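Local coordinates for tRNA (guanine(6)-N2)-methyltransferase (Thermus thermophilus, PDB 3TMA), which transfers a methyl group from S-adenosyl-L-methionine to N2 of the guanosine at position 6 of tRNA(Phe), with a Rossmann-fold catalytic domain fused to an N-terminal THUMP domain, at residues Asp89-Trp103 with Glu128-Tyr141. Numbering follows the deposited sequence.
Sequences DPLGALERAALALPW and EVERRVGEALHRAY. With PO4 (phosphate ion), chain B.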
ATOM      1  N   ASP A  89      17.605  12.012  30.943  1.00 68.37           N
ATOM      2  CA  ASP A  89      16.199  11.737  31.238  1.00 63.24           C
ATOM      3  C   ASP A  89      15.287  11.716  30.006  1.00 56.97           C
ATOM      4  O   ASP A  89      14.355  12.516  29.897  1.00 53.57           O
ATOM      5  CB  ASP A  89      15.686  12.729  32.288  1.00 65.45           C
ATOM      6  CG  ASP A  89      14.258  12.424  32.743  1.00 68.51           C
ATOM      7  OD1 ASP A  89      13.801  11.252  32.631  1.00 70.45           O
ATOM      8  OD2 ASP A  89      13.583  13.374  33.205  1.00 72.56           O
ATOM      9  N   PRO A  90      15.555  10.802  29.064  1.00 53.58           N
ATOM     10  CA  PRO A  90      14.742  10.804  27.860  1.00 49.55           C
ATOM     11  C   PRO A  90      13.272  10.481  28.140  1.00 46.20           C
ATOM     12  O   PRO A  90      12.386  11.069  27.497  1.00 43.53           O
ATOM     13  CB  PRO A  90      15.399   9.732  26.958  1.00 49.54           C
ATOM     14  CG  PRO A  90      16.359   8.969  27.870  1.00 51.86           C
ATOM     15  CD  PRO A  90      16.759   9.958  28.932  1.00 56.42           C
ATOM     16  N   LEU A  91      12.992   9.605  29.103  1.00 44.19           N
ATOM     17  CA  LEU A  91      11.575   9.294  29.402  1.00 43.82           C
ATOM     18  C   LEU A  91      10.832  10.506  29.973  1.00 43.06           C
ATOM     19  O   LEU A  91       9.683  10.747  29.616  1.00 39.72           O
ATOM     20  CB  LEU A  91      11.393   8.064  30.301  1.00 43.10           C
ATOM     21  CG  LEU A  91      11.986   6.743  29.768  1.00 46.22           C
ATOM     22  CD1 LEU A  91      11.945   5.600  30.806  1.00 47.90           C
ATOM     23  CD2 LEU A  91      11.300   6.322  28.464  1.00 43.94           C
ATOM     24  N   GLY A  92      11.488  11.242  30.867  1.00 44.90           N
ATOM     25  CA  GLY A  92      10.931  12.483  31.414  1.00 45.57           C
ATOM     26  C   GLY A  92      10.652  13.503  30.310  1.00 45.25           C
ATOM     27  O   GLY A  92       9.589  14.126  30.291  1.00 43.58           O
ATOM     28  N   ALA A  93      11.566  13.621  29.354  1.00 43.91           N
ATOM     29  CA  ALA A  93      11.385  14.589  28.280  1.00 44.56           C
ATOM     30  C   ALA A  93      10.193  14.218  27.398  1.00 41.43           C
ATOM     31  O   ALA A  93       9.413  15.091  27.026  1.00 39.91           O
ATOM     32  CB  ALA A  93      12.646  14.729  27.466  1.00 46.00           C
ATOM     33  N   LEU A  94      10.006  12.920  27.115  1.00 39.45           N
ATOM     34  CA  LEU A  94       8.845  12.472  26.335  1.00 36.42           C
ATOM     35  C   LEU A  94       7.540  12.757  27.061  1.00 36.08           C
ATOM     36  O   LEU A  94       6.541  13.130  26.433  1.00 34.87           O
ATOM     37  CB  LEU A  94       8.917  10.975  25.970  1.00 35.35           C
ATOM     38  CG  LEU A  94      10.030  10.567  24.990  1.00 37.75           C
ATOM     39  CD1 LEU A  94      10.275   9.068  25.028  1.00 35.77           C
ATOM     40  CD2 LEU A  94       9.731  11.012  23.552  1.00 37.61           C
ATOM     41  N   GLU A  95       7.519  12.470  28.367  1.00 39.31           N
ATOM     42  CA  GLU A  95       6.312  12.691  29.174  1.00 40.41           C
ATOM     43  C   GLU A  95       5.953  14.182  29.169  1.00 40.95           C
ATOM     44  O   GLU A  95       4.797  14.535  28.908  1.00 39.64           O
ATOM     45  CB  GLU A  95       6.567  12.216  30.606  1.00 45.96           C
ATOM     46  CG  GLU A  95       5.377  12.310  31.526  1.00 52.08           C
ATOM     47  CD  GLU A  95       5.802  12.358  33.007  1.00 66.54           C
ATOM     48  OE1 GLU A  95       6.882  11.794  33.333  1.00 65.60           O
ATOM     49  OE2 GLU A  95       5.087  13.015  33.823  1.00 68.20           O
ATOM     50  N   ARG A  96       6.949  15.046  29.383  1.00 40.49           N
ATOM     51  CA  ARG A  96       6.734  16.499  29.298  1.00 43.75           C
ATOM     52  C   ARG A  96       6.283  16.992  27.921  1.00 42.10           C
ATOM     53  O   ARG A  96       5.403  17.849  27.847  1.00 41.78           O
ATOM     54  CB  ARG A  96       7.972  17.296  29.755  1.00 46.75           C
ATOM     55  CG  ARG A  96       8.263  17.151  31.266  1.00 53.89           C
ATOM     56  CD  ARG A  96       9.587  17.829  31.689  1.00 59.67           C
ATOM     57  NE  ARG A  96      10.407  16.873  32.437  1.00 66.76           N
ATOM     58  CZ  ARG A  96      11.614  16.464  32.061  1.00 66.87           C
ATOM     59  NH1 ARG A  96      12.219  17.000  30.997  1.00 65.98           N
ATOM     60  NH2 ARG A  96      12.239  15.560  32.788  1.00 70.16           N
ATOM     61  N   ALA A  97       6.896  16.476  26.849  1.00 38.06           N
ATOM     62  CA  ALA A  97       6.445  16.774  25.496  1.00 37.55           C
ATOM     63  C   ALA A  97       4.986  16.365  25.276  1.00 35.64           C
ATOM     64  O   ALA A  97       4.226  17.123  24.671  1.00 34.00           O
ATOM     65  CB  ALA A  97       7.312  16.066  24.476  1.00 37.28           C
ATOM     66  N   ALA A  98       4.614  15.143  25.674  1.00 33.40           N
ATOM     67  CA  ALA A  98       3.210  14.696  25.505  1.00 32.18           C
ATOM     68  C   ALA A  98       2.223  15.606  26.246  1.00 36.25           C
ATOM     69  O   ALA A  98       1.144  15.944  25.707  1.00 36.69           O
ATOM     70  CB  ALA A  98       3.031  13.250  25.999  1.00 31.39           C
ATOM     71  N   LEU A  99       2.565  15.955  27.494  1.00 36.14           N
ATOM     72  CA  LEU A  99       1.709  16.801  28.302  1.00 38.84           C
ATOM     73  C   LEU A  99       1.627  18.251  27.802  1.00 41.08           C
ATOM     74  O   LEU A  99       0.671  18.927  28.126  1.00 42.02           O
ATOM     75  CB  LEU A  99       2.123  16.799  29.779  1.00 41.04           C
ATOM     76  CG  LEU A  99       1.931  15.450  30.451  1.00 42.26           C
ATOM     77  CD1 LEU A  99       2.498  15.511  31.884  1.00 43.32           C
ATOM     78  CD2 LEU A  99       0.427  15.052  30.449  1.00 45.68           C
ATOM     79  N   ALA A 100       2.581  18.709  26.985  1.00 39.86           N
ATOM     80  CA  ALA A 100       2.492  20.063  26.443  1.00 41.52           C
ATOM     81  C   ALA A 100       1.622  20.145  25.161  1.00 40.26           C
ATOM     82  O   ALA A 100       1.381  21.242  24.644  1.00 40.76           O
ATOM     83  CB  ALA A 100       3.882  20.629  26.205  1.00 42.62           C
ATOM     84  N   LEU A 101       1.206  18.994  24.626  1.00 37.19           N
ATOM     85  CA  LEU A 101       0.373  18.941  23.404  1.00 34.62           C
ATOM     86  C   LEU A 101      -1.135  18.900  23.730  1.00 36.23           C
ATOM     87  O   LEU A 101      -1.516  18.340  24.772  1.00 33.57           O
ATOM     88  CB  LEU A 101       0.710  17.683  22.601  1.00 33.81           C
ATOM     89  CG  LEU A 101       2.125  17.692  21.981  1.00 32.99           C
ATOM     90  CD1 LEU A 101       2.440  16.336  21.318  1.00 30.03           C
ATOM     91  CD2 LEU A 101       2.295  18.940  21.012  1.00 33.84           C
ATOM     92  N   PRO A 102      -1.984  19.336  22.768  1.00 36.35           N
ATOM     93  CA  PRO A 102      -3.440  19.083  22.825  1.00 36.97           C
ATOM     94  C   PRO A 102      -3.800  17.656  22.359  1.00 35.38           C
ATOM     95  O   PRO A 102      -3.153  17.127  21.454  1.00 33.72           O
ATOM     96  CB  PRO A 102      -4.008  20.137  21.857  1.00 36.90           C
ATOM     97  CG  PRO A 102      -2.902  20.233  20.758  1.00 38.58           C
ATOM     98  CD  PRO A 102      -1.580  20.034  21.513  1.00 35.14           C
ATOM     99  N   TRP A 103      -4.830  17.053  22.954  1.00 35.13           N
ATOM    100  CA  TRP A 103      -5.336  15.730  22.538  1.00 34.30           C
ATOM    101  C   TRP A 103      -6.868  15.731  22.466  1.00 37.34           C
ATOM    102  O   TRP A 103      -7.525  15.014  23.216  1.00 38.63           O
ATOM    103  CB  TRP A 103      -4.860  14.606  23.493  1.00 33.19           C
ATOM    104  CG  TRP A 103      -3.363  14.576  23.713  1.00 33.45           C
ATOM    105  CD1 TRP A 103      -2.670  15.285  24.666  1.00 36.14           C
ATOM    106  CD2 TRP A 103      -2.375  13.817  22.988  1.00 31.63           C
ATOM    107  NE1 TRP A 103      -1.332  15.023  24.574  1.00 32.52           N
ATOM    108  CE2 TRP A 103      -1.114  14.115  23.566  1.00 32.96           C
ATOM    109  CE3 TRP A 103      -2.418  12.992  21.856  1.00 32.12           C
ATOM    110  CZ2 TRP A 103       0.110  13.604  23.047  1.00 30.18           C
ATOM    111  CZ3 TRP A 103      -1.202  12.459  21.353  1.00 32.82           C
ATOM    112  CH2 TRP A 103       0.039  12.793  21.931  1.00 32.74           C
ATOM    113  N   GLU A 128       8.363   0.726  28.025  1.00 37.96           N
ATOM    114  CA  GLU A 128       8.591   1.814  29.034  1.00 38.18           C
ATOM    115  C   GLU A 128       7.998   3.174  28.608  1.00 36.80           C
ATOM    116  O   GLU A 128       7.483   3.958  29.452  1.00 35.09           O
ATOM    117  CB  GLU A 128      10.075   2.016  29.321  1.00 40.52           C
ATOM    118  CG  GLU A 128      10.685   1.009  30.275  1.00 52.25           C
ATOM    119  CD  GLU A 128      12.193   1.226  30.448  1.00 63.46           C
ATOM    120  OE1 GLU A 128      12.956   0.894  29.514  1.00 63.30           O
ATOM    121  OE2 GLU A 128      12.618   1.749  31.503  1.00 68.37           O
ATOM    122  N   VAL A 129       8.160   3.492  27.323  1.00 34.54           N
ATOM    123  CA  VAL A 129       7.634   4.722  26.757  1.00 32.63           C
ATOM    124  C   VAL A 129       6.110   4.683  26.840  1.00 33.53           C
ATOM    125  O   VAL A 129       5.478   5.668  27.225  1.00 32.74           O
ATOM    126  CB  VAL A 129       8.068   4.895  25.279  1.00 32.93           C
ATOM    127  CG1 VAL A 129       7.336   6.090  24.630  1.00 28.58           C
ATOM    128  CG2 VAL A 129       9.601   5.134  25.166  1.00 32.90           C
ATOM    129  N   GLU A 130       5.511   3.561  26.437  1.00 31.73           N
ATOM    130  CA  GLU A 130       4.057   3.422  26.528  1.00 31.78           C
ATOM    131  C   GLU A 130       3.546   3.605  27.946  1.00 32.51           C
ATOM    132  O   GLU A 130       2.510   4.260  28.184  1.00 32.19           O
ATOM    133  CB  GLU A 130       3.584   2.087  25.941  1.00 29.69           C
ATOM    134  CG  GLU A 130       3.946   1.990  24.420  1.00 34.17           C
ATOM    135  CD  GLU A 130       3.658   0.590  23.806  1.00 43.93           C
ATOM    136  OE1 GLU A 130       3.240  -0.304  24.562  1.00 46.55           O
ATOM    137  OE2 GLU A 130       3.870   0.386  22.573  1.00 45.43           O
ATOM    138  N   ARG A 131       4.232   3.039  28.909  1.00 32.30           N
ATOM    139  CA  ARG A 131       3.746   3.179  30.277  0.50 34.25           C
ATOM    140  C   ARG A 131       3.860   4.615  30.761  1.00 35.36           C
ATOM    141  O   ARG A 131       2.900   5.170  31.293  1.00 36.58           O
ATOM    142  CB  ARG A 131       4.449   2.236  31.245  0.50 34.14           C
ATOM    143  CG  ARG A 131       4.155   2.562  32.711  0.50 35.71           C
ATOM    144  CD  ARG A 131       4.510   1.382  33.571  0.50 37.80           C
ATOM    145  NE  ARG A 131       5.944   1.243  33.762  0.50 32.03           N
ATOM    146  CZ  ARG A 131       6.603   1.774  34.788  0.50 40.23           C
ATOM    147  NH1 ARG A 131       7.909   1.533  34.935  0.50 38.16           N
ATOM    148  NH2 ARG A 131       5.943   2.494  35.704  0.50 34.58           N
ATOM    149  N   ARG A 132       5.036   5.223  30.581  1.00 36.91           N
ATOM    150  CA  ARG A 132       5.262   6.581  31.098  1.00 38.30           C
ATOM    151  C   ARG A 132       4.317   7.630  30.421  1.00 36.07           C
ATOM    152  O   ARG A 132       3.623   8.398  31.092  1.00 35.45           O
ATOM    153  CB  ARG A 132       6.727   6.985  30.902  1.00 41.69           C
ATOM    154  CG  ARG A 132       7.016   8.471  31.290  1.00 46.94           C
ATOM    155  CD  ARG A 132       7.239   8.621  32.817  1.00 53.06           C
ATOM    156  NE  ARG A 132       8.397   7.830  33.226  1.00 54.30           N
ATOM    157  CZ  ARG A 132       9.571   8.359  33.557  1.00 57.09           C
ATOM    158  NH1 ARG A 132       9.726   9.684  33.569  1.00 53.67           N
ATOM    159  NH2 ARG A 132      10.589   7.567  33.847  1.00 58.09           N
ATOM    160  N   VAL A 133       4.235   7.578  29.102  1.00 32.37           N
ATOM    161  CA  VAL A 133       3.344   8.465  28.343  1.00 31.80           C
ATOM    162  C   VAL A 133       1.847   8.185  28.629  1.00 32.08           C
ATOM    163  O   VAL A 133       1.129   9.087  29.000  1.00 32.22           O
ATOM    164  CB  VAL A 133       3.681   8.458  26.852  1.00 28.72           C
ATOM    165  CG1 VAL A 133       2.591   9.230  26.010  1.00 28.45           C
ATOM    166  CG2 VAL A 133       5.093   9.115  26.634  1.00 29.63           C
ATOM    167  N   GLY A 134       1.433   6.926  28.546  1.00 30.09           N
ATOM    168  CA  GLY A 134       0.063   6.517  28.833  1.00 32.78           C
ATOM    169  C   GLY A 134      -0.439   6.868  30.225  1.00 34.36           C
ATOM    170  O   GLY A 134      -1.572   7.341  30.374  1.00 34.01           O
ATOM    171  N   GLU A 135       0.383   6.641  31.249  1.00 35.52           N
ATOM    172  CA  GLU A 135      -0.040   6.968  32.606  1.00 38.33           C
ATOM    173  C   GLU A 135      -0.145   8.467  32.795  1.00 37.63           C
ATOM    174  O   GLU A 135      -1.076   8.907  33.459  1.00 37.27           O
ATOM    175  CB  GLU A 135       0.849   6.330  33.693  1.00 42.01           C
ATOM    176  CG  GLU A 135       0.682   4.800  33.728  1.00 46.33           C
ATOM    177  CD  GLU A 135       1.495   4.097  34.807  1.00 54.31           C
ATOM    178  OE1 GLU A 135       2.537   4.646  35.289  1.00 53.83           O
ATOM    179  OE2 GLU A 135       1.093   2.963  35.155  1.00 55.14           O
ATOM    180  N   ALA A 136       0.722   9.240  32.116  1.00 36.31           N
ATOM    181  CA  ALA A 136       0.655  10.717  32.194  1.00 36.99           C
ATOM    182  C   ALA A 136      -0.639  11.219  31.546  1.00 36.81           C
ATOM    183  O   ALA A 136      -1.357  12.088  32.121  1.00 37.09           O
ATOM    184  CB  ALA A 136       1.878  11.380  31.515  1.00 35.95           C
ATOM    185  N   LEU A 137      -0.972  10.654  30.380  1.00 33.70           N
ATOM    186  CA  LEU A 137      -2.224  11.029  29.721  1.00 33.21           C
ATOM    187  C   LEU A 137      -3.452  10.581  30.479  1.00 35.41           C
ATOM    188  O   LEU A 137      -4.449  11.313  30.525  1.00 38.47           O
ATOM    189  CB  LEU A 137      -2.275  10.585  28.239  1.00 31.43           C
ATOM    190  CG  LEU A 137      -1.226  11.263  27.359  1.00 33.76           C
ATOM    191  CD1 LEU A 137      -1.115  10.600  25.924  1.00 33.02           C
ATOM    192  CD2 LEU A 137      -1.452  12.750  27.280  1.00 32.19           C
ATOM    193  N   HIS A 138      -3.430   9.364  31.019  1.00 35.31           N
ATOM    194  CA  HIS A 138      -4.576   8.851  31.759  1.00 37.39           C
ATOM    195  C   HIS A 138      -4.825   9.763  32.959  1.00 40.36           C
ATOM    196  O   HIS A 138      -5.980  10.075  33.328  1.00 40.77           O
ATOM    197  CB  HIS A 138      -4.313   7.403  32.231  1.00 38.13           C
ATOM    198  CG  HIS A 138      -5.298   6.901  33.240  1.00 42.66           C
ATOM    199  ND1 HIS A 138      -6.627   6.686  32.939  1.00 49.01           N
ATOM    200  CD2 HIS A 138      -5.158   6.600  34.554  1.00 47.02           C
ATOM    201  CE1 HIS A 138      -7.265   6.285  34.029  1.00 51.12           C
ATOM    202  NE2 HIS A 138      -6.398   6.231  35.022  1.00 52.01           N
ATOM    203  N   ARG A 139      -3.744  10.198  33.589  1.00 41.16           N
ATOM    204  CA  ARG A 139      -3.877  11.072  34.758  1.00 43.22           C
ATOM    205  C   ARG A 139      -4.406  12.473  34.411  1.00 42.51           C
ATOM    206  O   ARG A 139      -5.169  13.073  35.178  1.00 40.00           O
ATOM    207  CB  ARG A 139      -2.549  11.116  35.508  1.00 44.13           C
ATOM    208  CG  ARG A 139      -2.454  12.276  36.523  1.00 56.18           C
ATOM    209  CD  ARG A 139      -1.074  12.940  36.406  1.00 62.18           C
ATOM    210  NE  ARG A 139      -0.089  12.131  37.106  1.00 61.91           N
ATOM    211  CZ  ARG A 139       1.143  11.897  36.666  1.00 60.67           C
ATOM    212  NH1 ARG A 139       1.552  12.421  35.519  1.00 52.19           N
ATOM    213  NH2 ARG A 139       1.969  11.141  37.376  1.00 53.92           N
ATOM    214  N   ALA A 140      -3.998  13.011  33.247  1.00 39.42           N
ATOM    215  CA  ALA A 140      -4.449  14.363  32.819  1.00 40.62           C
ATOM    216  C   ALA A 140      -5.874  14.339  32.235  1.00 41.83           C
ATOM    217  O   ALA A 140      -6.610  15.324  32.366  1.00 42.32           O
ATOM    218  CB  ALA A 140      -3.478  14.986  31.776  1.00 38.02           C
ATOM    219  N   TYR A 141      -6.236  13.229  31.573  1.00 40.24           N
ATOM    220  CA  TYR A 141      -7.468  13.126  30.766  1.00 40.21           C
ATOM    221  C   TYR A 141      -8.555  12.218  31.391  1.00 42.89           C
ATOM    222  O   TYR A 141      -9.745  12.364  31.114  1.00 44.88           O
ATOM    223  CB  TYR A 141      -7.147  12.701  29.312  1.00 36.68           C
ATOM    224  CG  TYR A 141      -6.520  13.835  28.511  1.00 36.59           C
ATOM    225  CD1 TYR A 141      -7.282  14.592  27.622  1.00 39.17           C
ATOM    226  CD2 TYR A 141      -5.173  14.180  28.680  1.00 35.13           C
ATOM    227  CE1 TYR A 141      -6.725  15.693  26.943  1.00 37.31           C
ATOM    228  CE2 TYR A 141      -4.628  15.308  28.067  1.00 37.54           C
ATOM    229  CZ  TYR A 141      -5.430  16.067  27.208  1.00 37.57           C
ATOM    230  OH  TYR A 141      -4.894  17.114  26.525  1.00 39.70           O
TER
HETATM  231  P   PO4 B 401       5.675  10.609  36.764  1.00 72.38           P
HETATM  232  O1  PO4 B 401       5.579  11.653  37.859  1.00 71.84           O
HETATM  233  O2  PO4 B 401       5.893   9.247  37.393  1.00 72.64           O
HETATM  234  O3  PO4 B 401       4.405  10.540  35.941  1.00 71.22           O
HETATM  235  O4  PO4 B 401       6.844  10.946  35.863  1.00 70.43           O
HETATM  236  O   HOH W   1      -2.392  17.378  27.512  1.00 58.01           O
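W103 turns one face of its indole to L137, whose CD2 sits 3.9 Å from the centroid of the five-membered ring in a CH-pi contact. The pyrrole edge of the same indole meets the face of Y141 in an offset edge-to-face pair, planes 85° apart. In the indole plane, W103 NE1 donates to A98 O at 2.9 Å; L101 N approaches that carbonyl from its other face, and this double grip probably helps hold W103 against helix 128-141. A water joins Y141 OH to L101 O.

Aliphatic packing runs the length of the pair: V129 CG2 touches L91 and L94, V133 CG1 meets A98, and L99 CD2 rests by A136 and A140.

Alongside lies a charged cluster. R132 bends at chi2 and chi3 and lays its guanidinium over L91, with R132 NH2 3.7 Å from L91 CB. At the edge of that group, E95 OE1 forms a salt bridge to R132 NH1 (3.5 Å). With CG anti to the backbone N (chi1 -177°), E95 passes A136, E95 CG lying 3.6 Å from A136 CB. E95 OE1 is 2.7 Å from O4 of a phosphate ion, probably from the crystallisation liquor, so one of these acid groups probably holds a proton. R139 completes the network: R139 NH2 donates to phosphate O3 at 2.9 Å, and R139 NH1 makes a long salt bridge to E95 OE2 (4.0 Å).

Helices 90-99 and 128-141 run in the same general direction, crossing at -36°; through L94, V129 and L137 on strand 152-159, they pack on the sheet of the THUMP domain.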